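Local structure of outer membrane protein OMP121 (Bacteroides thetaiotaomicron, 5FQ8) at residues Y102-V114 against Y124-D136. The protein probably imports nutrients across the bacterial outer membrane as a calcium-binding receptor of the TonB-dependent family. Residues are numbered along the deposited sequence; the frame is centred on the assembly and turned at random.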
ATOM      1  N   TYR B 102       9.772 -16.254 -29.419  1.00 26.61           N
ATOM      2  CA  TYR B 102       8.557 -16.701 -30.074  1.00 26.76           C
ATOM      3  C   TYR B 102       8.135 -15.684 -31.129  1.00 27.10           C
ATOM      4  O   TYR B 102       7.971 -14.505 -30.821  1.00 26.99           O
ATOM      5  CB  TYR B 102       7.447 -16.885 -29.048  1.00 26.36           C
ATOM      6  CG  TYR B 102       7.613 -18.042 -28.108  1.00 26.08           C
ATOM      7  CD1 TYR B 102       8.414 -17.940 -26.991  1.00 25.77           C
ATOM      8  CD2 TYR B 102       6.928 -19.228 -28.311  1.00 26.17           C
ATOM      9  CE1 TYR B 102       8.544 -18.981 -26.108  1.00 25.55           C
ATOM     10  CE2 TYR B 102       7.051 -20.266 -27.434  1.00 25.95           C
ATOM     11  CZ  TYR B 102       7.864 -20.139 -26.329  1.00 25.64           C
ATOM     12  OH  TYR B 102       7.996 -21.172 -25.440  1.00 25.45           O
ATOM     13  N   VAL B 103       7.947 -16.133 -32.364  1.00 27.55           N
ATOM     14  CA  VAL B 103       7.562 -15.270 -33.480  1.00 27.95           C
ATOM     15  C   VAL B 103       6.301 -15.840 -34.114  1.00 28.16           C
ATOM     16  O   VAL B 103       6.286 -17.003 -34.518  1.00 47.83           O
ATOM     17  CB  VAL B 103       8.692 -15.172 -34.523  1.00 28.43           C
ATOM     18  CG1 VAL B 103       8.297 -14.276 -35.641  1.00 28.88           C
ATOM     19  CG2 VAL B 103       9.950 -14.669 -33.889  1.00 28.27           C
ATOM     20  N   VAL B 104       5.243 -15.048 -34.210  1.00 28.18           N
ATOM     21  CA  VAL B 104       3.933 -15.611 -34.516  1.00 28.30           C
ATOM     22  C   VAL B 104       3.503 -15.389 -35.967  1.00 58.32           C
ATOM     23  O   VAL B 104       3.134 -16.343 -36.647  1.00 43.83           O
ATOM     24  CB  VAL B 104       2.859 -15.136 -33.521  1.00 27.92           C
ATOM     25  CG1 VAL B 104       1.510 -15.366 -34.103  1.00 28.20           C
ATOM     26  CG2 VAL B 104       2.978 -15.947 -32.259  1.00 27.44           C
ATOM     27  N   ASP B 105       3.511 -14.174 -36.491  1.00 29.13           N
ATOM     28  CA  ASP B 105       3.054 -14.117 -37.889  1.00 29.75           C
ATOM     29  C   ASP B 105       3.552 -13.024 -38.829  1.00 43.55           C
ATOM     30  O   ASP B 105       2.734 -12.481 -39.559  1.00 42.34           O
ATOM     31  CB  ASP B 105       1.518 -14.018 -37.922  1.00 29.81           C
ATOM     32  CG  ASP B 105       0.822 -15.370 -38.037  1.00 29.88           C
ATOM     33  OD1 ASP B 105       1.332 -16.268 -38.726  1.00 30.17           O
ATOM     34  OD2 ASP B 105      -0.261 -15.529 -37.431  1.00 29.68           O
ATOM     35  N   GLY B 106       4.839 -12.684 -38.874  1.00 31.41           N
ATOM     36  CA  GLY B 106       5.869 -13.119 -37.964  1.00 29.81           C
ATOM     37  C   GLY B 106       6.312 -11.894 -37.198  1.00 32.87           C
ATOM     38  O   GLY B 106       7.163 -11.121 -37.642  1.00 32.13           O
ATOM     39  N   VAL B 107       5.679 -11.702 -36.052  1.00 29.03           N
ATOM     40  CA  VAL B 107       5.962 -10.603 -35.152  1.00 32.08           C
ATOM     41  C   VAL B 107       6.380 -11.196 -33.819  1.00 28.16           C
ATOM     42  O   VAL B 107       5.754 -12.158 -33.367  1.00 27.92           O
ATOM     43  CB  VAL B 107       4.732  -9.702 -34.972  1.00 37.19           C
ATOM     44  CG1 VAL B 107       5.007  -8.645 -33.903  1.00 46.84           C
ATOM     45  CG2 VAL B 107       4.359  -9.091 -36.294  1.00 43.91           C
ATOM     46  N   PRO B 108       7.418 -10.688 -33.169  1.00 27.97           N
ATOM     47  CA  PRO B 108       7.787 -11.222 -31.862  1.00 27.46           C
ATOM     48  C   PRO B 108       6.616 -11.198 -30.904  1.00 27.07           C
ATOM     49  O   PRO B 108       5.825 -10.258 -30.878  1.00 27.10           O
ATOM     50  CB  PRO B 108       8.906 -10.287 -31.410  1.00 27.41           C
ATOM     51  CG  PRO B 108       9.515  -9.824 -32.680  1.00 27.96           C
ATOM     52  CD  PRO B 108       8.396  -9.705 -33.653  1.00 28.27           C
ATOM     53  N   LEU B 109       6.507 -12.255 -30.121  1.00 26.74           N
ATOM     54  CA  LEU B 109       5.444 -12.411 -29.142  1.00 26.39           C
ATOM     55  C   LEU B 109       5.998 -12.181 -27.745  1.00 25.95           C
ATOM     56  O   LEU B 109       7.114 -12.594 -27.439  1.00 27.45           O
ATOM     57  CB  LEU B 109       4.845 -13.805 -29.232  1.00 26.37           C
ATOM     58  CG  LEU B 109       3.675 -14.120 -28.320  1.00 26.07           C
ATOM     59  CD1 LEU B 109       2.473 -13.434 -28.875  1.00 26.30           C
ATOM     60  CD2 LEU B 109       3.453 -15.615 -28.222  1.00 26.03           C
ATOM     61  N   ASN B 110       5.223 -11.521 -26.896  1.00 25.71           N
ATOM     62  CA  ASN B 110       5.677 -11.327 -25.531  1.00 25.32           C
ATOM     63  C   ASN B 110       5.636 -12.655 -24.795  1.00 25.05           C
ATOM     64  O   ASN B 110       4.624 -13.356 -24.817  1.00 25.03           O
ATOM     65  CB  ASN B 110       4.828 -10.280 -24.810  1.00 25.17           C
ATOM     66  CG  ASN B 110       5.193 -10.149 -23.350  1.00 24.79           C
ATOM     67  OD1 ASN B 110       4.485 -10.642 -22.483  1.00 30.80           O
ATOM     68  ND2 ASN B 110       6.313  -9.498 -23.071  1.00 24.78           N
ATOM     69  N   ASN B 111       6.739 -13.003 -24.151  1.00 24.89           N
ATOM     70  CA  ASN B 111       6.857 -14.252 -23.423  1.00 24.67           C
ATOM     71  C   ASN B 111       7.318 -13.978 -22.010  1.00 41.95           C
ATOM     72  O   ASN B 111       8.254 -14.587 -21.496  1.00 32.31           O
ATOM     73  CB  ASN B 111       7.804 -15.207 -24.140  1.00 24.88           C
ATOM     74  CG  ASN B 111       7.811 -16.580 -23.527  1.00 24.73           C
ATOM     75  OD1 ASN B 111       6.808 -17.034 -22.991  1.00 24.56           O
ATOM     76  ND2 ASN B 111       8.955 -17.244 -23.585  1.00 33.01           N
ATOM     77  N   SER B 112       6.658 -13.036 -21.356  1.00 32.47           N
ATOM     78  CA  SER B 112       7.042 -12.655 -20.011  1.00 24.02           C
ATOM     79  C   SER B 112       6.412 -13.599 -19.013  1.00 23.65           C
ATOM     80  O   SER B 112       5.298 -14.074 -19.210  1.00 23.67           O
ATOM     81  CB  SER B 112       6.622 -11.222 -19.728  1.00 23.90           C
ATOM     82  OG  SER B 112       7.293 -10.343 -20.607  1.00 24.16           O
ATOM     83  N   THR B 113       7.131 -13.878 -17.943  1.00 23.46           N
ATOM     84  CA  THR B 113       6.677 -14.837 -16.959  1.00 23.25           C
ATOM     85  C   THR B 113       6.305 -14.106 -15.687  1.00 23.04           C
ATOM     86  O   THR B 113       6.939 -13.119 -15.320  1.00 26.38           O
ATOM     87  CB  THR B 113       7.750 -15.894 -16.695  1.00 27.76           C
ATOM     88  OG1 THR B 113       7.278 -16.859 -15.751  1.00 23.07           O
ATOM     89  CG2 THR B 113       9.009 -15.263 -16.189  1.00 35.58           C
ATOM     90  N   VAL B 114       5.265 -14.585 -15.033  1.00 22.93           N
ATOM     91  CA  VAL B 114       4.754 -13.989 -13.816  1.00 22.77           C
ATOM     92  C   VAL B 114       4.833 -15.056 -12.747  1.00 22.62           C
ATOM     93  O   VAL B 114       3.992 -15.959 -12.702  1.00 22.62           O
ATOM     94  CB  VAL B 114       3.327 -13.463 -13.989  1.00 27.44           C
ATOM     95  CG1 VAL B 114       2.737 -13.097 -12.665  1.00 22.69           C
ATOM     96  CG2 VAL B 114       3.323 -12.260 -14.904  1.00 33.03           C
ATOM     97  N   TYR B 124       4.767 -19.205  -6.119  1.00 36.52           N
ATOM     98  CA  TYR B 124       3.610 -19.287  -6.991  1.00 22.26           C
ATOM     99  C   TYR B 124       4.074 -18.982  -8.403  1.00 22.31           C
ATOM    100  O   TYR B 124       5.127 -18.387  -8.609  1.00 22.28           O
ATOM    101  CB  TYR B 124       2.502 -18.347  -6.532  1.00 22.24           C
ATOM    102  CG  TYR B 124       2.837 -16.871  -6.505  1.00 22.19           C
ATOM    103  CD1 TYR B 124       2.975 -16.152  -7.683  1.00 23.07           C
ATOM    104  CD2 TYR B 124       2.980 -16.191  -5.306  1.00 30.64           C
ATOM    105  CE1 TYR B 124       3.266 -14.825  -7.681  1.00 23.66           C
ATOM    106  CE2 TYR B 124       3.262 -14.836  -5.290  1.00 24.67           C
ATOM    107  CZ  TYR B 124       3.405 -14.165  -6.489  1.00 27.40           C
ATOM    108  OH  TYR B 124       3.685 -12.826  -6.522  1.00 22.19           O
ATOM    109  N   ASP B 125       3.292 -19.418  -9.376  1.00 26.91           N
ATOM    110  CA  ASP B 125       3.649 -19.231 -10.777  1.00 30.64           C
ATOM    111  C   ASP B 125       2.366 -19.036 -11.561  1.00 29.80           C
ATOM    112  O   ASP B 125       1.441 -19.836 -11.436  1.00 31.91           O
ATOM    113  CB  ASP B 125       4.444 -20.424 -11.309  1.00 34.64           C
ATOM    114  CG  ASP B 125       5.143 -20.117 -12.602  1.00 28.71           C
ATOM    115  OD1 ASP B 125       4.458 -19.732 -13.570  1.00 30.21           O
ATOM    116  OD2 ASP B 125       6.379 -20.234 -12.641  1.00 22.74           O
ATOM    117  N   PHE B 126       2.300 -17.974 -12.347  1.00 29.62           N
ATOM    118  CA  PHE B 126       1.038 -17.548 -12.923  1.00 30.50           C
ATOM    119  C   PHE B 126       1.010 -17.627 -14.443  1.00 29.52           C
ATOM    120  O   PHE B 126      -0.016 -17.298 -15.041  1.00 28.50           O
ATOM    121  CB  PHE B 126       0.704 -16.120 -12.474  1.00 24.92           C
ATOM    122  CG  PHE B 126       0.056 -16.030 -11.123  1.00 29.82           C
ATOM    123  CD1 PHE B 126      -0.768 -17.023 -10.668  1.00 22.70           C
ATOM    124  CD2 PHE B 126       0.290 -14.941 -10.304  1.00 37.16           C
ATOM    125  CE1 PHE B 126      -1.374 -16.930  -9.423  1.00 22.66           C
ATOM    126  CE2 PHE B 126      -0.296 -14.836  -9.067  1.00 29.12           C
ATOM    127  CZ  PHE B 126      -1.145 -15.841  -8.622  1.00 22.57           C
ATOM    128  N   GLY B 127       2.096 -18.030 -15.085  1.00 23.05           N
ATOM    129  CA  GLY B 127       2.083 -18.297 -16.506  1.00 23.28           C
ATOM    130  C   GLY B 127       3.149 -17.519 -17.244  1.00 23.34           C
ATOM    131  O   GLY B 127       3.752 -16.590 -16.724  1.00 23.22           O
ATOM    132  N   ASN B 128       3.392 -17.939 -18.479  1.00 23.57           N
ATOM    133  CA  ASN B 128       4.290 -17.206 -19.354  1.00 23.71           C
ATOM    134  C   ASN B 128       3.597 -16.867 -20.666  1.00 24.00           C
ATOM    135  O   ASN B 128       2.543 -17.392 -21.009  1.00 24.11           O
ATOM    136  CB  ASN B 128       5.626 -17.941 -19.604  1.00 26.05           C
ATOM    137  CG  ASN B 128       5.500 -19.140 -20.502  1.00 24.13           C
ATOM    138  OD1 ASN B 128       5.040 -20.187 -20.092  1.00 24.98           O
ATOM    139  ND2 ASN B 128       5.972 -18.999 -21.733  1.00 27.46           N
ATOM    140  N   GLY B 129       4.180 -15.906 -21.362  1.00 26.69           N
ATOM    141  CA  GLY B 129       3.457 -15.206 -22.400  1.00 24.39           C
ATOM    142  C   GLY B 129       3.037 -16.088 -23.543  1.00 32.10           C
ATOM    143  O   GLY B 129       2.052 -15.805 -24.234  1.00 24.91           O
ATOM    144  N   ALA B 130       3.769 -17.165 -23.764  1.00 35.05           N
ATOM    145  CA  ALA B 130       3.400 -18.055 -24.839  1.00 25.07           C
ATOM    146  C   ALA B 130       2.210 -18.912 -24.469  1.00 25.03           C
ATOM    147  O   ALA B 130       1.467 -19.323 -25.357  1.00 25.33           O
ATOM    148  CB  ALA B 130       4.587 -18.919 -25.244  1.00 25.19           C
ATOM    149  N   ASN B 131       1.979 -19.148 -23.185  1.00 24.72           N
ATOM    150  CA  ASN B 131       0.832 -19.948 -22.801  1.00 24.72           C
ATOM    151  C   ASN B 131      -0.495 -19.368 -23.259  1.00 24.90           C
ATOM    152  O   ASN B 131      -1.528 -19.990 -23.013  1.00 24.96           O
ATOM    153  CB  ASN B 131       0.794 -20.096 -21.297  1.00 24.37           C
ATOM    154  CG  ASN B 131       1.664 -21.166 -20.823  1.00 24.28           C
ATOM    155  OD1 ASN B 131       2.600 -21.541 -21.496  1.00 30.17           O
ATOM    156  ND2 ASN B 131       1.360 -21.701 -19.655  1.00 29.25           N
ATOM    157  N   ALA B 132      -0.500 -18.196 -23.889  1.00 25.02           N
ATOM    158  CA  ALA B 132      -1.755 -17.556 -24.235  1.00 25.20           C
ATOM    159  C   ALA B 132      -2.240 -17.976 -25.599  1.00 31.33           C
ATOM    160  O   ALA B 132      -3.445 -17.954 -25.856  1.00 25.85           O
ATOM    161  CB  ALA B 132      -1.609 -16.040 -24.206  1.00 25.16           C
ATOM    162  N   ILE B 133      -1.321 -18.328 -26.490  1.00 25.81           N
ATOM    163  CA  ILE B 133      -1.715 -18.742 -27.819  1.00 26.27           C
ATOM    164  C   ILE B 133      -2.587 -19.974 -27.707  1.00 26.38           C
ATOM    165  O   ILE B 133      -2.408 -20.802 -26.808  1.00 26.14           O
ATOM    166  CB  ILE B 133      -0.466 -18.969 -28.684  1.00 26.44           C
ATOM    167  CG1 ILE B 133      -0.849 -19.369 -30.088  1.00 26.96           C
ATOM    168  CG2 ILE B 133       0.377 -20.042 -28.124  1.00 45.63           C
ATOM    169  CD1 ILE B 133       0.289 -19.266 -31.010  1.00 27.51           C
ATOM    170  N   ASN B 134      -3.596 -20.049 -28.566  1.00 26.77           N
ATOM    171  CA  ASN B 134      -4.513 -21.175 -28.587  1.00 46.40           C
ATOM    172  C   ASN B 134      -3.978 -22.222 -29.550  1.00 27.29           C
ATOM    173  O   ASN B 134      -3.899 -21.953 -30.755  1.00 27.66           O
ATOM    174  CB  ASN B 134      -5.891 -20.716 -29.016  1.00 35.26           C
ATOM    175  CG  ASN B 134      -6.812 -21.863 -29.374  1.00 38.38           C
ATOM    176  OD1 ASN B 134      -6.605 -23.013 -28.991  1.00 41.33           O
ATOM    177  ND2 ASN B 134      -7.861 -21.540 -30.094  1.00 28.03           N
ATOM    178  N   PRO B 135      -3.635 -23.418 -29.084  1.00 27.19           N
ATOM    179  CA  PRO B 135      -3.048 -24.413 -29.989  1.00 41.96           C
ATOM    180  C   PRO B 135      -3.913 -24.755 -31.177  1.00 28.08           C
ATOM    181  O   PRO B 135      -3.371 -25.008 -32.260  1.00 28.43           O
ATOM    182  CB  PRO B 135      -2.843 -25.625 -29.075  1.00 33.65           C
ATOM    183  CG  PRO B 135      -3.756 -25.404 -27.925  1.00 29.06           C
ATOM    184  CD  PRO B 135      -3.844 -23.950 -27.732  1.00 26.85           C
ATOM    185  N   ASP B 136      -5.238 -24.733 -31.029  1.00 28.21           N
ATOM    186  CA  ASP B 136      -6.110 -25.037 -32.157  1.00 28.78           C
ATOM    187  C   ASP B 136      -5.907 -24.091 -33.333  1.00 29.08           C
ATOM    188  O   ASP B 136      -6.330 -24.413 -34.442  1.00 48.18           O
ATOM    189  CB  ASP B 136      -7.572 -25.003 -31.724  1.00 28.86           C
ATOM    190  CG  ASP B 136      -7.980 -26.231 -30.963  1.00 28.82           C
ATOM    191  OD1 ASP B 136      -7.357 -27.292 -31.155  1.00 28.92           O
ATOM    192  OD2 ASP B 136      -8.937 -26.140 -30.171  1.00 28.73           O
TER
HETATM  193  O   HOH W   1       6.670 -22.050 -23.144  1.00 22.67           O
HETATM  194  O   HOH W   2       8.334 -19.187 -14.537  1.00 20.80           O
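Asn111 OD1 meets two donors of 124-136 at once, a worked example of how one side-chain carbonyl can tie two stretches of chain together. Asn128 ND2 reaches it with the two amide planes turned 67° apart, and the backbone N of Ala130 donates at 3.1 Å to Asn111 OD1, tilted from the carbonyl plane. With CG anti to its own backbone N (chi1 -172°), the Asn111 amide swings across to these donors. An alanine here would probably leave the Ala130 N-H and the Asn128 amide without their shared acceptor, and the Asn128 side chain less fixed in its rotation. Beside this grip Ala130 CB sits over one face of the Tyr102 ring, a CH-pi contact 3.7 Å from CB to the ring centroid. Gly129 passes close against the backbone of Asn110 and Asn111, where a side chain would probably not fit. Further along, Val114 N donates to Gly127 O at 3.0 Å and Phe126 N to Val114 O at 2.7 Å, while Val114 CG1 lies at the edge of the Phe126 ring, 3.6 Å from Phe126 CB. In the next shell, Asn128 OD1 accepts from Asn84 N, which fixes the other end of that amide. Asp125 OD1 closes an Asx turn onto Gly127 N and also bonds Ser83 OG; a water links Asp125 OD2 to Thr113 OG1, whose main polar partner is again Ser83. On the barrel side, Arg383 of strand 376-394 bonds Gly129 O. The contact thus joins the two strands of a short antiparallel hairpin, 113-115 with 125-128, within the plug domain that fills the barrel of a TonB-dependent receptor.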